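Local coordinates for transposon Tn7 transposition protein TnsA (PDB 1T0F), which cleaves the 5' DNA strands at the ends of transposon Tn7, working with TnsB as the element's transposase, at residues Pro105-Gly109 with Val110-Met114; Phe11-Val14 with Gln15-Arg18; Pro87-Pro90 with Ser91-Arg94; Glu147-Glu150 with Leu151-Arg154. All blocks are in the same frame, centred on the assembly; numbering follows the deposited sequence.

Contact 1 of 4, residues Pro105-Gly109 with Val110-Met114; sequences PVIRG and VDQVM
The carbonyl of Val110 is gripped on both faces: Ile107 N comes in from one side of its plane and Gln112 NE2 from the other. The backbone bond from Ile107 N to Val110 O is 3.0 Å. The side-chain bond from Gln112 NE2 to Val110 O measures 2.9 Å and is almost perfectly straight, at 178°. Val110 O lies in the plane of the Gln112 amide, while the amide nitrogen stands 54° above the carbonyl plane. A bend at chi2 (-62°) folds the glutamine back over the strand to reach it. Since Phe11 N binds Gln112 OE1, the amide is held at both ends and its rotation is fixed. The bent chain also crosses Ile107, with Gln112 CG 3.7 Å from Ile107 CG1. On the opposite face of the ribbon, Val106 CB rests 3.7 Å from Asp111 OD1. At the open end, Pro105 CG meets Met114 SD at 3.9 Å; these two side chains cross at about a right angle and both pack on Leu151 of helix 143-159. Two more backbone bonds complete the ladder, Val110 N to Ile107 O at 2.9 Å and Gln112 N to Pro105 O at 2.9 Å. This is a beta hairpin with a two-residue loop, Arg108-Gly109, both at positive phi in a type I' turn, most of it inside residues 93-111, assigned by similarity as a helix-turn-helix DNA-binding motif. Its first strand lines a pocket where malonate, probably from the crystallisation liquor, accepts a hydrogen bond from Val106 N.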
# COMPACT_ATOMS: atom_id res chain seq x y z
N PRO A 105 -11.13 -16.46 -10.28
CA PRO A 105 -10.44 -15.59 -11.23
C PRO A 105 -9.66 -16.41 -12.26
O PRO A 105 -8.90 -17.31 -11.91
CB PRO A 105 -9.52 -14.77 -10.33
CG PRO A 105 -10.40 -14.56 -9.12
CD PRO A 105 -11.00 -15.94 -8.91
N VAL A 106 -9.87 -16.09 -13.53
CA VAL A 106 -9.21 -16.83 -14.60
C VAL A 106 -9.02 -15.94 -15.83
O VAL A 106 -9.86 -15.10 -16.14
CB VAL A 106 -10.04 -18.08 -14.98
CG1 VAL A 106 -11.46 -17.67 -15.35
CG2 VAL A 106 -9.39 -18.83 -16.16
N ILE A 107 -7.89 -16.14 -16.51
CA ILE A 107 -7.58 -15.39 -17.73
C ILE A 107 -7.14 -16.41 -18.78
O ILE A 107 -6.20 -17.17 -18.56
CB ILE A 107 -6.43 -14.39 -17.51
CG1 ILE A 107 -6.84 -13.34 -16.48
CG2 ILE A 107 -6.07 -13.73 -18.83
CD1 ILE A 107 -7.95 -12.43 -16.94
N ARG A 108 -7.82 -16.41 -19.92
CA ARG A 108 -7.52 -17.34 -21.01
C ARG A 108 -7.41 -18.77 -20.51
O ARG A 108 -6.44 -19.47 -20.81
CB ARG A 108 -6.22 -16.93 -21.71
CG ARG A 108 -6.22 -15.50 -22.20
CD ARG A 108 -5.24 -15.31 -23.35
NE ARG A 108 -5.79 -15.84 -24.60
CZ ARG A 108 -5.15 -16.66 -25.42
NH1 ARG A 108 -3.92 -17.06 -25.13
NH2 ARG A 108 -5.74 -17.08 -26.53
N GLY A 109 -8.40 -19.20 -19.75
CA GLY A 109 -8.43 -20.56 -19.23
C GLY A 109 -7.45 -20.89 -18.11
O GLY A 109 -7.41 -22.03 -17.65
N VAL A 110 -6.66 -19.91 -17.68
CA VAL A 110 -5.69 -20.15 -16.62
C VAL A 110 -6.15 -19.51 -15.31
O VAL A 110 -6.30 -18.30 -15.23
CB VAL A 110 -4.31 -19.58 -17.00
CG1 VAL A 110 -3.31 -19.83 -15.89
CG2 VAL A 110 -3.83 -20.22 -18.30
N ASP A 111 -6.39 -20.33 -14.29
CA ASP A 111 -6.80 -19.81 -13.00
C ASP A 111 -5.67 -18.92 -12.51
O ASP A 111 -4.50 -19.31 -12.56
CB ASP A 111 -7.07 -20.93 -12.00
CG ASP A 111 -8.43 -21.59 -12.20
OD1 ASP A 111 -9.19 -21.16 -13.10
OD2 ASP A 111 -8.74 -22.53 -11.45
N GLN A 112 -6.02 -17.72 -12.06
CA GLN A 112 -5.02 -16.77 -11.60
C GLN A 112 -4.81 -16.83 -10.09
O GLN A 112 -5.71 -17.21 -9.34
CB GLN A 112 -5.44 -15.35 -12.00
CG GLN A 112 -5.53 -15.12 -13.51
CD GLN A 112 -4.20 -15.32 -14.22
OE1 GLN A 112 -3.28 -14.51 -14.08
NE2 GLN A 112 -4.09 -16.41 -14.97
N VAL A 113 -3.61 -16.47 -9.66
CA VAL A 113 -3.30 -16.46 -8.24
C VAL A 113 -3.81 -15.13 -7.72
O VAL A 113 -3.44 -14.07 -8.23
CB VAL A 113 -1.78 -16.54 -7.99
CG1 VAL A 113 -1.49 -16.36 -6.50
CG2 VAL A 113 -1.25 -17.89 -8.49
N MET A 114 -4.67 -15.18 -6.71
CA MET A 114 -5.21 -13.96 -6.11
C MET A 114 -4.19 -13.39 -5.14
O MET A 114 -3.34 -14.12 -4.62
CB MET A 114 -6.52 -14.27 -5.38
CG MET A 114 -7.63 -14.77 -6.28
SD MET A 114 -9.16 -15.06 -5.41
CE MET A 114 -9.72 -13.34 -5.16

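Contact 2 of 4, residues Phe11-Val14 with Gln15-Arg18; sequences FSEV and QIAR
Ser12 and Gln15 form a capping box at the start of helix 13-21, each side chain accepting a bond from the other's backbone. In one direction Ser12 N donates to Gln15 OE1 at 2.7 Å, in the carbonyl plane and on a lone pair, though bent at the hydrogen to 141°. In the other, Gln15 N donates to Ser12 OG at 3.2 Å; the serine places its hydroxyl between its own backbone N and carbonyl carbon (chi1 60°), facing the first turn. A weak bond from Ser12 OG to Gln15 OE1 at 3.3 Å closes the box. Regular helical bonds begin at the cap itself: Ile16 N to Ser12 O, then Ala17 N to Glu13 O, then Arg18 N to Val14 O.

The apolar part lies on the buried side, where Ile16 CG1 packs 3.7 Å from Phe11 CB and the isoleucine also leans on Val110 of the hairpin. Beyond the two segments, Glu22 forms a salt bridge with Arg18, and Arg19 makes a cation-pi contact with the Phe11 ring. The glutamine amide plane is turned 78° from that ring, with Gln15 OE1 at the ring edge, 3.9 Å from Phe11 CD2.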
# COMPACT_ATOMS: atom_id res chain seq x y z
N PHE A 11 -0.96 -13.96 -15.81
CA PHE A 11 0.13 -14.92 -15.92
C PHE A 11 -0.33 -16.22 -16.55
O PHE A 11 -1.50 -16.58 -16.47
CB PHE A 11 0.72 -15.24 -14.53
CG PHE A 11 1.35 -14.06 -13.84
CD1 PHE A 11 1.31 -13.96 -12.46
CD2 PHE A 11 1.99 -13.06 -14.57
CE1 PHE A 11 1.91 -12.88 -11.80
CE2 PHE A 11 2.59 -11.98 -13.93
CZ PHE A 11 2.55 -11.88 -12.54
N SER A 12 0.62 -16.91 -17.18
CA SER A 12 0.36 -18.20 -17.81
C SER A 12 0.68 -19.26 -16.77
O SER A 12 1.21 -18.94 -15.70
CB SER A 12 1.27 -18.37 -19.02
OG SER A 12 2.63 -18.32 -18.64
N GLU A 13 0.36 -20.52 -17.06
CA GLU A 13 0.64 -21.59 -16.11
C GLU A 13 2.13 -21.69 -15.80
O GLU A 13 2.52 -21.91 -14.65
CB GLU A 13 0.12 -22.92 -16.66
CG GLU A 13 -1.39 -23.02 -16.67
CD GLU A 13 -1.98 -23.31 -15.29
OE1 GLU A 13 -1.43 -22.81 -14.29
OE2 GLU A 13 -3.00 -24.03 -15.22
N VAL A 14 2.97 -21.52 -16.82
CA VAL A 14 4.41 -21.59 -16.60
C VAL A 14 4.91 -20.38 -15.82
O VAL A 14 5.81 -20.51 -14.99
CB VAL A 14 5.20 -21.69 -17.93
CG1 VAL A 14 4.85 -22.98 -18.65
CG2 VAL A 14 4.88 -20.48 -18.81
N GLN A 15 4.33 -19.22 -16.08
CA GLN A 15 4.73 -18.00 -15.37
C GLN A 15 4.41 -18.14 -13.88
O GLN A 15 5.19 -17.72 -13.02
CB GLN A 15 3.98 -16.79 -15.92
CG GLN A 15 4.48 -16.28 -17.26
CD GLN A 15 3.72 -15.06 -17.74
OE1 GLN A 15 2.50 -15.10 -17.89
NE2 GLN A 15 4.43 -13.97 -17.96
N ILE A 16 3.26 -18.73 -13.59
CA ILE A 16 2.83 -18.94 -12.22
C ILE A 16 3.77 -19.91 -11.52
O ILE A 16 4.32 -19.60 -10.47
CB ILE A 16 1.38 -19.50 -12.18
CG1 ILE A 16 0.40 -18.40 -12.61
CG2 ILE A 16 1.05 -20.02 -10.79
CD1 ILE A 16 -1.04 -18.86 -12.70
N ALA A 17 3.97 -21.08 -12.13
CA ALA A 17 4.85 -22.10 -11.56
C ALA A 17 6.25 -21.53 -11.33
O ALA A 17 6.89 -21.81 -10.32
CB ALA A 17 4.93 -23.30 -12.50
N ARG A 18 6.71 -20.72 -12.28
CA ARG A 18 8.03 -20.12 -12.20
C ARG A 18 8.13 -19.15 -11.03
O ARG A 18 9.14 -19.12 -10.32
CB ARG A 18 8.34 -19.40 -13.52
CG ARG A 18 9.53 -18.46 -13.50
CD ARG A 18 9.08 -17.03 -13.19
NE ARG A 18 10.14 -16.06 -13.44
CZ ARG A 18 9.97 -14.74 -13.36
NH1 ARG A 18 8.79 -14.23 -13.03
NH2 ARG A 18 10.99 -13.92 -13.62

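Contact 3 of 4, residues Pro87-Pro90 with Ser91-Arg94; sequences PLLP and SDTR
Leu89, the N-cap residue of helix 90-100, reaches over the first turn to Ser91 and Asp92. Its CB is 3.6 Å from Asp92 OD2. With CG anti to the backbone N (chi1 -172°), the chain swings along the outside of the turn, and Leu89 CG comes 3.3 Å from Ser91 OG. At the tip the branches differ. Leu89 CD2 faces two oxygens, 3.2 Å from Ser91 OG and 3.3 Å from Asp92 OD2, whereas CD1 keeps only a looser approach to the hydroxyl. Leu89 thus puts an apolar side chain at the N-cap, and its carbonyl opens the helical bonding: Leu89 O accepts from Thr93 N at 3.0 Å, in the carbonyl plane, and more weakly from Asp92 N. Pro90 follows in the first helical turn, where its missing N-H costs no helical bond, and Pro90 O takes Arg94 N at 2.7 Å. On the inner side Thr93 CG2 meets Leu88 CB at 3.7 Å, the two side chains crossing at about a right angle. A water donates to Leu88 O at 2.7 Å and is hydrogen-bonded to Thr93 OG1, though the place of that hydroxyl is less certain.

The corner joins strand 79-87 to helix 90-100 and lies against helix 143-159, which supplies Tyr155 OH, hydrogen-bonded to Leu89 N, and Lys159, which forms a salt bridge with Asp92 OD2. Leu88 packs inward on Tyr155 and Trp156 of that helix, while its backbone pairs with Met114, just ahead of strand 115-122.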
# COMPACT_ATOMS: atom_id res chain seq x y z
N PRO A 87 0.27 -13.20 -2.01
CA PRO A 87 -0.51 -14.24 -2.70
C PRO A 87 -1.33 -15.14 -1.78
O PRO A 87 -0.87 -15.51 -0.70
CB PRO A 87 0.57 -15.00 -3.46
CG PRO A 87 1.70 -15.00 -2.46
CD PRO A 87 1.70 -13.55 -1.97
N LEU A 88 -2.54 -15.49 -2.22
CA LEU A 88 -3.42 -16.36 -1.46
C LEU A 88 -3.28 -17.76 -2.06
O LEU A 88 -3.36 -17.91 -3.28
CB LEU A 88 -4.87 -15.87 -1.57
CG LEU A 88 -5.11 -14.36 -1.43
CD1 LEU A 88 -6.61 -14.10 -1.36
CD2 LEU A 88 -4.43 -13.83 -0.19
N LEU A 89 -3.09 -18.76 -1.20
CA LEU A 89 -2.92 -20.15 -1.65
C LEU A 89 -4.01 -20.58 -2.62
O LEU A 89 -5.18 -20.68 -2.25
CB LEU A 89 -2.93 -21.10 -0.45
CG LEU A 89 -2.57 -22.55 -0.78
CD1 LEU A 89 -1.14 -22.59 -1.31
CD2 LEU A 89 -2.71 -23.43 0.45
N PRO A 90 -3.64 -20.88 -3.88
CA PRO A 90 -4.58 -21.30 -4.92
C PRO A 90 -5.53 -22.43 -4.52
O PRO A 90 -6.72 -22.38 -4.82
CB PRO A 90 -3.66 -21.69 -6.08
CG PRO A 90 -2.53 -20.73 -5.92
CD PRO A 90 -2.27 -20.78 -4.42
N SER A 91 -5.01 -23.46 -3.86
CA SER A 91 -5.87 -24.57 -3.46
C SER A 91 -6.97 -24.09 -2.52
O SER A 91 -8.09 -24.60 -2.55
CB SER A 91 -5.05 -25.69 -2.80
OG SER A 91 -4.36 -25.24 -1.64
N ASP A 92 -6.67 -23.09 -1.68
CA ASP A 92 -7.67 -22.55 -0.77
C ASP A 92 -8.68 -21.69 -1.53
O ASP A 92 -9.88 -21.84 -1.34
CB ASP A 92 -7.04 -21.71 0.35
CG ASP A 92 -6.40 -22.56 1.44
OD1 ASP A 92 -6.97 -23.61 1.80
OD2 ASP A 92 -5.34 -22.16 1.96
N THR A 93 -8.20 -20.77 -2.37
CA THR A 93 -9.15 -19.92 -3.09
C THR A 93 -9.99 -20.75 -4.08
O THR A 93 -11.14 -20.43 -4.35
CB THR A 93 -8.44 -18.75 -3.83
OG1 THR A 93 -7.52 -19.26 -4.80
CG2 THR A 93 -7.68 -17.88 -2.82
N ARG A 94 -9.40 -21.82 -4.59
CA ARG A 94 -10.12 -22.70 -5.51
C ARG A 94 -11.34 -23.29 -4.80
O ARG A 94 -12.45 -23.27 -5.32
CB ARG A 94 -9.19 -23.83 -5.98
CG ARG A 94 -9.90 -24.97 -6.70
CD ARG A 94 -10.34 -24.57 -8.10
NE ARG A 94 -11.21 -25.57 -8.71
CZ ARG A 94 -11.77 -25.45 -9.91
NH1 ARG A 94 -11.57 -24.36 -10.63
NH2 ARG A 94 -12.56 -26.42 -10.37
O HOH W 1 -5.07 -17.62 -5.31

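Contact 4 of 4, residues Glu147-Glu150 with Leu151-Arg154; sequences EKLE and LERR
From Glu147 to Arg154 the backbone runs as regular alpha helix, each carbonyl of 147-150 accepting from the N-H four residues on. Leu151 N to Glu147 O is 3.1 Å, and Arg153 N to Leu149 O tightens to 2.8 Å. The side chains build a salt-bridge network around Glu150. Arg153 grips it side-on with two nitrogens: NE reaches Glu150 OE1 at 2.8 Å and NH2 reaches Glu150 OE2 at 2.8 Å, both on syn sides. Arg154 adds its NE to Glu150 OE2, also at 2.8 Å, but from the anti side and with its guanidinium plane 81° from the carboxylate. A bend at chi2 (58°) turns the glutamate toward both arginines. Three bonds from the arginines hold the buried carboxylate, and a backbone group of another protein adds one to OE1. The arginines probably favour its charged form and offset an acidic side chain of that protein near OE2; Arg154 NH2 also salt-bridges to an acidic group there. A water donates to Glu152 OE1 at 2.6 Å; Glu152 OE2 binds Thr116 and the metal-site residue Gln133, a second-shell placement. The helix is the crossover of a beta-alpha-beta unit joining strands 129-134 and 163-166 in this restriction-enzyme-like PDDEXK nuclease domain.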
# COMPACT_ATOMS: atom_id res chain seq x y z
N GLU A 147 -17.40 -9.89 -6.22
CA GLU A 147 -17.25 -11.35 -6.12
C GLU A 147 -15.82 -11.69 -5.69
O GLU A 147 -15.61 -12.55 -4.84
CB GLU A 147 -17.52 -12.05 -7.46
CG GLU A 147 -18.95 -11.97 -7.96
CD GLU A 147 -19.15 -12.82 -9.20
OE1 GLU A 147 -18.30 -12.75 -10.11
OE2 GLU A 147 -20.16 -13.55 -9.27
N LYS A 148 -14.85 -11.03 -6.30
CA LYS A 148 -13.45 -11.30 -5.96
C LYS A 148 -13.13 -10.86 -4.54
O LYS A 148 -12.32 -11.48 -3.86
CB LYS A 148 -12.52 -10.63 -6.98
CG LYS A 148 -12.55 -11.34 -8.34
CD LYS A 148 -11.49 -10.82 -9.28
CE LYS A 148 -11.78 -9.41 -9.75
NZ LYS A 148 -10.67 -8.89 -10.60
N LEU A 149 -13.77 -9.78 -4.10
CA LEU A 149 -13.55 -9.31 -2.74
C LEU A 149 -14.15 -10.32 -1.76
O LEU A 149 -13.60 -10.55 -0.69
CB LEU A 149 -14.19 -7.93 -2.54
CG LEU A 149 -13.47 -6.76 -3.20
CD1 LEU A 149 -14.35 -5.50 -3.11
CD2 LEU A 149 -12.12 -6.52 -2.52
N GLU A 150 -15.28 -10.93 -2.13
CA GLU A 150 -15.90 -11.93 -1.24
C GLU A 150 -14.98 -13.15 -1.10
O GLU A 150 -14.85 -13.72 -0.02
CB GLU A 150 -17.28 -12.34 -1.77
CG GLU A 150 -18.00 -13.42 -0.97
CD GLU A 150 -18.23 -13.05 0.49
OE1 GLU A 150 -18.11 -11.86 0.85
OE2 GLU A 150 -18.56 -13.97 1.27
N LEU A 151 -14.35 -13.55 -2.20
CA LEU A 151 -13.43 -14.70 -2.14
C LEU A 151 -12.31 -14.38 -1.16
O LEU A 151 -11.95 -15.19 -0.30
CB LEU A 151 -12.81 -14.97 -3.51
CG LEU A 151 -13.72 -15.52 -4.61
CD1 LEU A 151 -12.90 -15.70 -5.89
CD2 LEU A 151 -14.32 -16.86 -4.16
N GLU A 152 -11.75 -13.19 -1.31
CA GLU A 152 -10.66 -12.72 -0.47
C GLU A 152 -11.11 -12.61 0.99
O GLU A 152 -10.38 -13.00 1.91
CB GLU A 152 -10.18 -11.35 -0.97
CG GLU A 152 -8.92 -10.84 -0.29
CD GLU A 152 -8.44 -9.51 -0.85
OE1 GLU A 152 -9.09 -8.97 -1.78
OE2 GLU A 152 -7.41 -9.01 -0.36
N ARG A 153 -12.31 -12.09 1.20
CA ARG A 153 -12.84 -11.95 2.55
C ARG A 153 -12.91 -13.31 3.23
O ARG A 153 -12.44 -13.48 4.36
CB ARG A 153 -14.23 -11.32 2.52
CG ARG A 153 -14.81 -11.04 3.91
CD ARG A 153 -16.28 -10.66 3.83
NE ARG A 153 -17.14 -11.80 3.52
CZ ARG A 153 -17.48 -12.74 4.39
NH1 ARG A 153 -17.05 -12.69 5.65
NH2 ARG A 153 -18.26 -13.75 4.01
N ARG A 154 -13.49 -14.28 2.53
CA ARG A 154 -13.62 -15.63 3.08
C ARG A 154 -12.26 -16.26 3.37
O ARG A 154 -12.11 -16.97 4.37
CB ARG A 154 -14.40 -16.52 2.11
CG ARG A 154 -15.85 -16.11 1.96
CD ARG A 154 -16.63 -17.09 1.09
NE ARG A 154 -18.03 -16.71 0.99
CZ ARG A 154 -19.05 -17.55 1.15
NH1 ARG A 154 -18.82 -18.82 1.43
NH2 ARG A 154 -20.30 -17.11 1.05
O HOH W 2 -9.99 -9.70 -4.14

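How the contacts relate
Contact 1 touches all three others. Contact 2, with centres about 10 Å apart, meets it where Asp111 O lies 3.5 Å from Ile16 CD1; contact 3, with centres about 11 Å apart, packs Pro87 CB 3.9 Å from Val113 CG1. Contact 4 closes on the hairpin's base, with Pro105 CD 3.6 Å from Leu151 CD1, and with contact 1 it lines the malonate pocket, to which it brings Lys148. Contacts 3 and 4 also touch, Leu88 CD1 lying 4.1 Å from Glu152 CG, whereas contacts 2 and 4 stay apart, their nearest atoms about 12 Å from each other. Nearest the catalytic centre is contact 4, whose Glu152 side chain lies about 7 Å from a magnesium ion; the side chains of Met114 and Leu88 follow at about 10 and 11 Å.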